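Local atomic coordinates of glycosylation Associate Protein 3 (Streptococcus agalactiae serotype V, PDB entry 6OYC), a protein that probably acts with Gap1 and Gap2 in the accessory Sec system, supporting glycosylation and secretion of target proteins, with a lectin-like role in sugar binding. Residues E89-R93 with Y112-Y117; I157-V163 with F219-N225. One frame throughout, in Å; residues are numbered along the deposited sequence.

Interaction 1: residues E89-R93 with Y112-Y117; sequences EFYNR and YPKEAY
This is a strand-end-to-loop contact at the end of an inner strand, 84-91, of the four-stranded antiparallel sheet. The loop runs from strand 107-111 of the six-stranded antiparallel sheet into strand 118-125 of the four-stranded one, consistent with the β-sandwich of galactose-binding-like domains. Residues E89-Y91 are extended, and P113 to A116 form a type I β turn closed by A116 N to P113 O at 3.1 Å. One backbone hydrogen bond crosses the gap, Y117 N to Y91 O at 2.7 Å (147° at the hydrogen), and the closest CA pair is N92 with Y117, 4.6 Å apart. F90 (chi1 m) points its CA-to-CB bond toward the loop. P113 CD stands 3.5 Å from the F90 ring centroid, 2° off the normal, a CH-pi contact; F90 CB lies 3.8 Å from A116 CB, and F90 CE1 3.8 Å from Y112 CD1. At the exposed end, Y117 (chi1 t) turns a ring face to R93 NE; R93 CB makes a CH-pi contact, 4.1 Å from the Y117 centroid, and R93 NH2 comes within 2.9 Å of Y117 CE1. One water links R93 NE (2.6 Å) to Y117 OH (2.9 Å); another links N92 ND2 (3.1 Å) to E115 OE1 (2.8 Å). N92 OD1 accepts from F94 N and E96 N, in the connection to strand 97-103. The Y117-Y91 bond lies where antiparallel pairing ends, Y91 bonding to T118 and E89 to T120; F90 also touches Y119 and V98 of the flanking strands.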
ATOM      1  N   GLU C  89       8.626 -17.374  13.672  1.00 27.96           N
ATOM      2  CA  GLU C  89       9.556 -18.366  14.192  1.00 31.91           C
ATOM      3  C   GLU C  89      10.980 -18.006  13.790  1.00 31.40           C
ATOM      4  O   GLU C  89      11.218 -17.582  12.657  1.00 31.59           O
ATOM      5  CB  GLU C  89       9.214 -19.777  13.682  1.00 30.35           C
ATOM      6  CG  GLU C  89      10.008 -20.881  14.380  1.00 32.10           C
ATOM      7  CD  GLU C  89       9.252 -22.210  14.443  1.00 36.36           C
ATOM      8  OE1 GLU C  89       8.138 -22.325  13.887  1.00 34.75           O
ATOM      9  OE2 GLU C  89       9.785 -23.152  15.048  1.00 40.77           O
ATOM     10  N   PHE C  90      11.921 -18.194  14.714  1.00 27.69           N
ATOM     11  CA  PHE C  90      13.315 -17.842  14.515  1.00 30.31           C
ATOM     12  C   PHE C  90      14.169 -19.101  14.377  1.00 33.78           C
ATOM     13  O   PHE C  90      13.900 -20.131  15.013  1.00 32.97           O
ATOM     14  CB  PHE C  90      13.807 -16.950  15.665  1.00 28.11           C
ATOM     15  CG  PHE C  90      12.847 -15.812  15.989  1.00 28.53           C
ATOM     16  CD1 PHE C  90      12.704 -14.732  15.126  1.00 28.91           C
ATOM     17  CD2 PHE C  90      12.059 -15.849  17.130  1.00 30.45           C
ATOM     18  CE1 PHE C  90      11.796 -13.687  15.411  1.00 30.13           C
ATOM     19  CE2 PHE C  90      11.155 -14.810  17.423  1.00 32.82           C
ATOM     20  CZ  PHE C  90      11.026 -13.733  16.558  1.00 31.41           C
ATOM     21  N   TYR C  91      15.190 -19.016  13.524  1.00 30.65           N
ATOM     22  CA  TYR C  91      16.016 -20.161  13.170  1.00 31.69           C
ATOM     23  C   TYR C  91      17.474 -19.747  13.233  1.00 34.09           C
ATOM     24  O   TYR C  91      17.837 -18.644  12.800  1.00 33.72           O
ATOM     25  CB  TYR C  91      15.682 -20.711  11.762  1.00 31.16           C
ATOM     26  CG  TYR C  91      14.259 -21.231  11.645  1.00 36.58           C
ATOM     27  CD1 TYR C  91      13.205 -20.373  11.327  1.00 29.60           C
ATOM     28  CD2 TYR C  91      13.967 -22.581  11.873  1.00 33.87           C
ATOM     29  CE1 TYR C  91      11.904 -20.838  11.233  1.00 32.20           C
ATOM     30  CE2 TYR C  91      12.677 -23.054  11.775  1.00 34.63           C
ATOM     31  CZ  TYR C  91      11.646 -22.181  11.463  1.00 35.15           C
ATOM     32  OH  TYR C  91      10.365 -22.656  11.361  1.00 35.09           O
ATOM     33  N   ASN C  92      18.300 -20.616  13.800  1.00 30.45           N
ATOM     34  CA  ASN C  92      19.724 -20.344  13.815  1.00 33.67           C
ATOM     35  C   ASN C  92      20.298 -20.698  12.448  1.00 34.62           C
ATOM     36  O   ASN C  92      19.583 -21.075  11.512  1.00 33.40           O
ATOM     37  CB  ASN C  92      20.409 -21.089  14.955  1.00 31.14           C
ATOM     38  CG  ASN C  92      20.323 -22.592  14.811  1.00 35.97           C
ATOM     39  OD1 ASN C  92      20.002 -23.136  13.739  1.00 33.24           O
ATOM     40  ND2 ASN C  92      20.605 -23.285  15.910  1.00 35.60           N
ATOM     41  N   ARG C  93      21.614 -20.601  12.338  1.00 32.87           N
ATOM     42  CA  ARG C  93      22.292 -20.796  11.068  1.00 35.81           C
ATOM     43  C   ARG C  93      22.351 -22.269  10.671  1.00 35.92           C
ATOM     44  O   ARG C  93      22.714 -22.574   9.533  1.00 37.05           O
ATOM     45  CB  ARG C  93      23.676 -20.117  11.164  1.00 33.44           C
ATOM     46  CG  ARG C  93      24.881 -20.803  10.588  1.00 40.24           C
ATOM     47  CD  ARG C  93      26.140 -19.933  10.724  1.00 39.06           C
ATOM     48  NE  ARG C  93      26.021 -18.515  10.340  1.00 36.69           N
ATOM     49  CZ  ARG C  93      26.194 -17.497  11.184  1.00 37.33           C
ATOM     50  NH1 ARG C  93      26.435 -17.727  12.473  1.00 35.46           N
ATOM     51  NH2 ARG C  93      26.102 -16.240  10.757  1.00 37.46           N
ATOM     52  N   TYR C 112      13.686  -9.198  18.342  1.00 32.12           N
ATOM     53  CA  TYR C 112      14.372 -10.131  17.464  1.00 29.58           C
ATOM     54  C   TYR C 112      15.508 -10.769  18.254  1.00 32.48           C
ATOM     55  O   TYR C 112      16.427 -10.055  18.677  1.00 33.83           O
ATOM     56  CB  TYR C 112      14.904  -9.419  16.224  1.00 28.90           C
ATOM     57  CG  TYR C 112      15.458 -10.340  15.157  1.00 32.93           C
ATOM     58  CD1 TYR C 112      14.633 -11.261  14.489  1.00 28.31           C
ATOM     59  CD2 TYR C 112      16.809 -10.274  14.791  1.00 30.44           C
ATOM     60  CE1 TYR C 112      15.155 -12.100  13.487  1.00 29.24           C
ATOM     61  CE2 TYR C 112      17.333 -11.098  13.788  1.00 29.72           C
ATOM     62  CZ  TYR C 112      16.507 -12.011  13.142  1.00 31.24           C
ATOM     63  OH  TYR C 112      17.047 -12.832  12.166  1.00 28.49           O
ATOM     64  N   PRO C 113      15.478 -12.077  18.496  1.00 33.62           N
ATOM     65  CA  PRO C 113      16.346 -12.666  19.521  1.00 35.07           C
ATOM     66  C   PRO C 113      17.777 -12.871  19.045  1.00 36.75           C
ATOM     67  O   PRO C 113      18.059 -12.924  17.848  1.00 34.47           O
ATOM     68  CB  PRO C 113      15.668 -14.004  19.814  1.00 29.17           C
ATOM     69  CG  PRO C 113      14.994 -14.351  18.547  1.00 31.27           C
ATOM     70  CD  PRO C 113      14.518 -13.054  17.958  1.00 30.74           C
ATOM     71  N   LYS C 114      18.679 -13.028  20.035  1.00 38.57           N
ATOM     72  CA  LYS C 114      20.118 -13.102  19.781  1.00 40.18           C
ATOM     73  C   LYS C 114      20.515 -14.337  18.986  1.00 37.02           C
ATOM     74  O   LYS C 114      21.512 -14.300  18.263  1.00 37.01           O
ATOM     75  CB  LYS C 114      20.919 -13.099  21.086  1.00 45.63           C
ATOM     76  CG  LYS C 114      21.256 -11.742  21.712  1.00 58.43           C
ATOM     77  CD  LYS C 114      20.064 -10.812  21.804  1.00 65.76           C
ATOM     78  CE  LYS C 114      19.315 -11.138  23.079  1.00101.31           C
ATOM     79  NZ  LYS C 114      18.227 -10.190  23.385  1.00 63.27           N
ATOM     80  N   GLU C 115      19.785 -15.436  19.126  1.00 33.39           N
ATOM     81  CA  GLU C 115      20.103 -16.677  18.425  1.00 37.83           C
ATOM     82  C   GLU C 115      19.495 -16.750  17.028  1.00 36.66           C
ATOM     83  O   GLU C 115      19.770 -17.704  16.290  1.00 36.00           O
ATOM     84  CB  GLU C 115      19.628 -17.878  19.248  1.00 38.71           C
ATOM     85  CG  GLU C 115      20.468 -18.118  20.484  1.00 41.33           C
ATOM     86  CD  GLU C 115      21.930 -18.325  20.155  1.00 42.39           C
ATOM     87  OE1 GLU C 115      22.239 -19.085  19.216  1.00 45.52           O
ATOM     88  OE2 GLU C 115      22.776 -17.719  20.833  1.00 51.44           O
ATOM     89  N   ALA C 116      18.680 -15.769  16.647  1.00 32.52           N
ATOM     90  CA  ALA C 116      18.041 -15.788  15.343  1.00 32.17           C
ATOM     91  C   ALA C 116      19.067 -15.488  14.252  1.00 32.14           C
ATOM     92  O   ALA C 116      19.750 -14.463  14.298  1.00 32.80           O
ATOM     93  CB  ALA C 116      16.897 -14.771  15.299  1.00 32.91           C
ATOM     94  N   TYR C 117      19.190 -16.399  13.291  1.00 30.74           N
ATOM     95  CA  TYR C 117      19.864 -16.139  12.027  1.00 31.08           C
ATOM     96  C   TYR C 117      18.876 -15.717  10.944  1.00 30.96           C
ATOM     97  O   TYR C 117      19.076 -14.697  10.281  1.00 29.81           O
ATOM     98  CB  TYR C 117      20.645 -17.377  11.558  1.00 30.27           C
ATOM     99  CG  TYR C 117      21.568 -17.056  10.408  1.00 34.77           C
ATOM    100  CD1 TYR C 117      22.636 -16.166  10.581  1.00 30.35           C
ATOM    101  CD2 TYR C 117      21.354 -17.598   9.138  1.00 30.65           C
ATOM    102  CE1 TYR C 117      23.474 -15.828   9.526  1.00 31.07           C
ATOM    103  CE2 TYR C 117      22.214 -17.284   8.064  1.00 30.27           C
ATOM    104  CZ  TYR C 117      23.275 -16.400   8.274  1.00 34.36           C
ATOM    105  OH  TYR C 117      24.129 -16.053   7.247  1.00 32.45           O
TER
HETATM  106  O   HOH W   1      21.866 -21.579  18.102  1.00 37.96           O
HETATM  107  O   HOH W   2      26.335 -17.830   7.819  1.00 36.38           O

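Interaction 2: residues I157-V163 with F219-N225; sequences IEEHQDV and FPNIKIN
I157 opens the segment with its CA-to-CB bond toward the other segment: CG2 sits 3.4 Å from the centroid of the F219 ring, 8° off the normal, a CH-pi contact, and CD1 meets I222 CD1 at 3.5 Å. F219 (chi1 m, chi2 91°) is where the backbone leaves the helical conformation of 206-218; it starts a type I turn to I222, closed by I222 N to F219 O at 3.0 Å. From E158 to Q161 the chain makes a type II turn, with H160 at phi 67°, psi 15°; E159 CA lies at the edge of the F219 ring, 4.3 Å from CE2. The side-chain amide of Q161 accepts at OE1 from E158 N (2.9 Å), and NE2 donates forward to V163 O (2.9 Å), an atom placed less surely. D162 O then accepts the cross-segment hydrogen bond from K223 N, 2.9 Å and 175°, while I222 CG1 comes within 3.3 Å of D162 O. V163 forms a parallel bridge with K223, their CA atoms 4.7 Å apart; V163 CA lies 3.3 Å from K223 O in a CA-H...O contact, and V163 CG1 is 3.5 Å from N225 ND2, which bonds to N165. The pairing passes on to L164, so two adjacent strands begin here in the all-parallel sheet ordered 191-193, 163-168, 223-227, 248-251, 289-291, with helix 206-218 leading into 223-227, consistent with an α/β fold.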
ATOM      1  N   ILE C 157     -11.609  24.945   2.192  1.00 65.89           N
ATOM      2  CA  ILE C 157     -11.335  26.139   1.404  1.00 66.65           C
ATOM      3  C   ILE C 157     -11.853  27.341   2.173  1.00 67.12           C
ATOM      4  O   ILE C 157     -13.001  27.341   2.627  1.00 69.18           O
ATOM      5  CB  ILE C 157     -12.002  26.083   0.022  1.00 68.09           C
ATOM      6  CG1 ILE C 157     -11.404  24.953  -0.797  1.00 64.16           C
ATOM      7  CG2 ILE C 157     -11.821  27.419  -0.709  1.00 64.89           C
ATOM      8  CD1 ILE C 157     -10.052  25.309  -1.273  1.00 67.72           C
ATOM      9  N   GLU C 158     -11.029  28.362   2.304  1.00 68.85           N
ATOM     10  CA  GLU C 158     -11.501  29.600   2.896  1.00 76.91           C
ATOM     11  C   GLU C 158     -11.833  30.599   1.793  1.00 79.74           C
ATOM     12  O   GLU C 158     -11.334  30.498   0.669  1.00 78.81           O
ATOM     13  CB  GLU C 158     -10.464  30.157   3.871  1.00 77.22           C
ATOM     14  CG  GLU C 158     -10.524  29.463   5.243  1.00 78.34           C
ATOM     15  CD  GLU C 158      -9.154  29.223   5.859  1.00 79.38           C
ATOM     16  OE1 GLU C 158      -8.167  29.830   5.378  1.00 80.50           O
ATOM     17  OE2 GLU C 158      -9.068  28.422   6.822  1.00 71.80           O
ATOM     18  N   GLU C 159     -12.726  31.537   2.105  1.00 84.21           N
ATOM     19  CA  GLU C 159     -13.123  32.524   1.113  1.00 86.66           C
ATOM     20  C   GLU C 159     -11.941  33.423   0.764  1.00 89.63           C
ATOM     21  O   GLU C 159     -11.010  33.603   1.556  1.00 87.17           O
ATOM     22  CB  GLU C 159     -14.299  33.363   1.617  1.00 90.01           C
ATOM     23  CG  GLU C 159     -15.271  33.787   0.523  1.00 89.83           C
ATOM     24  CD  GLU C 159     -16.228  34.877   0.979  1.00 98.16           C
ATOM     25  OE1 GLU C 159     -16.584  35.747   0.155  1.00 98.17           O
ATOM     26  OE2 GLU C 159     -16.626  34.862   2.163  1.00100.04           O
ATOM     27  N   HIS C 160     -11.985  33.973  -0.452  1.00 89.15           N
ATOM     28  CA  HIS C 160     -10.919  34.787  -1.033  1.00 89.16           C
ATOM     29  C   HIS C 160      -9.650  33.981  -1.303  1.00 86.68           C
ATOM     30  O   HIS C 160      -8.583  34.564  -1.530  1.00 86.91           O
ATOM     31  CB  HIS C 160     -10.585  36.011  -0.163  1.00 95.61           C
ATOM     32  CG  HIS C 160     -11.786  36.736   0.370  1.00 97.65           C
ATOM     33  ND1 HIS C 160     -12.934  36.930  -0.369  1.00 94.52           N
ATOM     34  CD2 HIS C 160     -12.012  37.319   1.573  1.00 97.80           C
ATOM     35  CE1 HIS C 160     -13.816  37.595   0.356  1.00 97.57           C
ATOM     36  NE2 HIS C 160     -13.282  37.844   1.538  1.00103.31           N
ATOM     37  N   GLN C 161      -9.740  32.650  -1.276  1.00 84.69           N
ATOM     38  CA  GLN C 161      -8.617  31.795  -1.637  1.00 75.47           C
ATOM     39  C   GLN C 161      -8.572  31.620  -3.149  1.00 70.60           C
ATOM     40  O   GLN C 161      -9.579  31.265  -3.772  1.00 69.47           O
ATOM     41  CB  GLN C 161      -8.736  30.436  -0.950  1.00 71.67           C
ATOM     42  CG  GLN C 161      -7.407  29.805  -0.575  1.00 71.64           C
ATOM     43  CD  GLN C 161      -7.563  28.480   0.154  1.00 67.55           C
ATOM     44  OE1 GLN C 161      -8.351  28.358   1.098  1.00 65.12           O
ATOM     45  NE2 GLN C 161      -6.805  27.477  -0.282  1.00 61.90           N
ATOM     46  N   ASP C 162      -7.406  31.872  -3.741  1.00 70.64           N
ATOM     47  CA  ASP C 162      -7.246  31.755  -5.187  1.00 71.19           C
ATOM     48  C   ASP C 162      -6.753  30.380  -5.623  1.00 66.01           C
ATOM     49  O   ASP C 162      -7.141  29.900  -6.696  1.00 62.82           O
ATOM     50  CB  ASP C 162      -6.283  32.835  -5.697  1.00 69.30           C
ATOM     51  CG  ASP C 162      -4.877  32.698  -5.114  1.00 80.81           C
ATOM     52  OD1 ASP C 162      -3.909  33.057  -5.825  1.00 83.74           O
ATOM     53  OD2 ASP C 162      -4.731  32.239  -3.953  1.00 85.94           O
ATOM     54  N   VAL C 163      -5.912  29.729  -4.825  1.00 67.72           N
ATOM     55  CA  VAL C 163      -5.333  28.439  -5.176  1.00 63.58           C
ATOM     56  C   VAL C 163      -5.660  27.444  -4.071  1.00 60.68           C
ATOM     57  O   VAL C 163      -5.576  27.767  -2.879  1.00 58.13           O
ATOM     58  CB  VAL C 163      -3.807  28.543  -5.389  1.00 63.11           C
ATOM     59  CG1 VAL C 163      -3.244  27.243  -5.934  1.00 56.23           C
ATOM     60  CG2 VAL C 163      -3.473  29.697  -6.321  1.00 65.30           C
ATOM     61  N   PHE C 219     -16.800  27.335  -5.133  1.00 54.20           N
ATOM     62  CA  PHE C 219     -15.724  28.300  -5.360  1.00 51.92           C
ATOM     63  C   PHE C 219     -15.332  28.277  -6.829  1.00 54.39           C
ATOM     64  O   PHE C 219     -14.206  27.886  -7.167  1.00 51.58           O
ATOM     65  CB  PHE C 219     -14.496  27.985  -4.501  1.00 53.38           C
ATOM     66  CG  PHE C 219     -14.767  27.961  -3.022  1.00 56.53           C
ATOM     67  CD1 PHE C 219     -15.138  26.781  -2.387  1.00 60.68           C
ATOM     68  CD2 PHE C 219     -14.628  29.109  -2.260  1.00 57.10           C
ATOM     69  CE1 PHE C 219     -15.382  26.749  -1.017  1.00 60.09           C
ATOM     70  CE2 PHE C 219     -14.869  29.090  -0.896  1.00 62.63           C
ATOM     71  CZ  PHE C 219     -15.246  27.907  -0.271  1.00 63.87           C
ATOM     72  N   PRO C 220     -16.212  28.709  -7.732  1.00 57.28           N
ATOM     73  CA  PRO C 220     -16.000  28.427  -9.156  1.00 55.34           C
ATOM     74  C   PRO C 220     -14.874  29.235  -9.772  1.00 57.32           C
ATOM     75  O   PRO C 220     -14.591  29.076 -10.964  1.00 59.71           O
ATOM     76  CB  PRO C 220     -17.350  28.795  -9.773  1.00 52.60           C
ATOM     77  CG  PRO C 220     -17.742  30.027  -8.958  1.00 56.99           C
ATOM     78  CD  PRO C 220     -17.215  29.773  -7.535  1.00 58.39           C
ATOM     79  N   ASN C 221     -14.210  30.090  -9.012  1.00 54.01           N
ATOM     80  CA  ASN C 221     -13.057  30.776  -9.552  1.00 61.70           C
ATOM     81  C   ASN C 221     -11.735  30.204  -9.054  1.00 66.24           C
ATOM     82  O   ASN C 221     -10.680  30.558  -9.599  1.00 62.86           O
ATOM     83  CB  ASN C 221     -13.156  32.267  -9.231  1.00 62.18           C
ATOM     84  CG  ASN C 221     -14.346  32.921  -9.920  1.00 67.42           C
ATOM     85  OD1 ASN C 221     -14.765  32.496 -11.011  1.00 60.99           O
ATOM     86  ND2 ASN C 221     -14.911  33.945  -9.280  1.00 65.60           N
ATOM     87  N   ILE C 222     -11.762  29.306  -8.064  1.00 59.76           N
ATOM     88  CA  ILE C 222     -10.520  28.833  -7.466  1.00 58.87           C
ATOM     89  C   ILE C 222      -9.781  27.923  -8.439  1.00 55.90           C
ATOM     90  O   ILE C 222     -10.386  27.225  -9.264  1.00 56.24           O
ATOM     91  CB  ILE C 222     -10.784  28.112  -6.131  1.00 62.14           C
ATOM     92  CG1 ILE C 222      -9.484  27.983  -5.333  1.00 57.98           C
ATOM     93  CG2 ILE C 222     -11.392  26.731  -6.360  1.00 58.63           C
ATOM     94  CD1 ILE C 222      -9.697  27.646  -3.886  1.00 58.49           C
ATOM     95  N   LYS C 223      -8.454  27.963  -8.364  1.00 54.60           N
ATOM     96  CA  LYS C 223      -7.605  27.002  -9.054  1.00 56.86           C
ATOM     97  C   LYS C 223      -7.280  25.860  -8.100  1.00 55.08           C
ATOM     98  O   LYS C 223      -6.844  26.094  -6.967  1.00 55.09           O
ATOM     99  CB  LYS C 223      -6.316  27.657  -9.552  1.00 55.17           C
ATOM    100  CG  LYS C 223      -5.381  26.696 -10.298  1.00 54.37           C
ATOM    101  CD  LYS C 223      -6.141  25.909 -11.376  1.00 56.58           C
ATOM    102  CE  LYS C 223      -5.255  24.917 -12.123  1.00 49.35           C
ATOM    103  NZ  LYS C 223      -6.053  24.230 -13.191  1.00 51.08           N
ATOM    104  N   ILE C 224      -7.522  24.632  -8.549  1.00 52.20           N
ATOM    105  CA  ILE C 224      -7.166  23.436  -7.797  1.00 48.35           C
ATOM    106  C   ILE C 224      -6.028  22.733  -8.526  1.00 47.97           C
ATOM    107  O   ILE C 224      -6.140  22.404  -9.714  1.00 49.68           O
ATOM    108  CB  ILE C 224      -8.365  22.500  -7.613  1.00 49.38           C
ATOM    109  CG1 ILE C 224      -9.491  23.228  -6.875  1.00 53.80           C
ATOM    110  CG2 ILE C 224      -7.948  21.228  -6.841  1.00 48.08           C
ATOM    111  CD1 ILE C 224     -10.690  22.339  -6.571  1.00 47.43           C
ATOM    112  N   ASN C 225      -4.928  22.527  -7.818  1.00 48.25           N
ATOM    113  CA  ASN C 225      -3.844  21.669  -8.266  1.00 46.69           C
ATOM    114  C   ASN C 225      -3.836  20.412  -7.405  1.00 46.55           C
ATOM    115  O   ASN C 225      -3.923  20.493  -6.172  1.00 46.38           O
ATOM    116  CB  ASN C 225      -2.501  22.387  -8.177  1.00 44.74           C
ATOM    117  CG  ASN C 225      -2.473  23.663  -8.978  1.00 47.35           C
ATOM    118  OD1 ASN C 225      -2.552  23.639 -10.205  1.00 49.59           O
ATOM    119  ND2 ASN C 225      -2.339  24.790  -8.289  1.00 49.01           N
TER

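The two contacts share no strand or helix: their centres are 57 Å apart, their nearest atoms about 42 Å, on opposite sides of the chain's centre. Each buries about 400 Å² and uses a single backbone hydrogen bond between its segments. In interaction 1 that bond sits where an antiparallel pairing ends; interaction 2 lies where two inner, adjacent parallel strands begin. Interaction 1 is partly buried, with a F90-P113 CH-pi contact inside and water-mediated polar links outside. Interaction 2 is a surface contact in which I157 meets both F219 and I222 and no water bridges the segments.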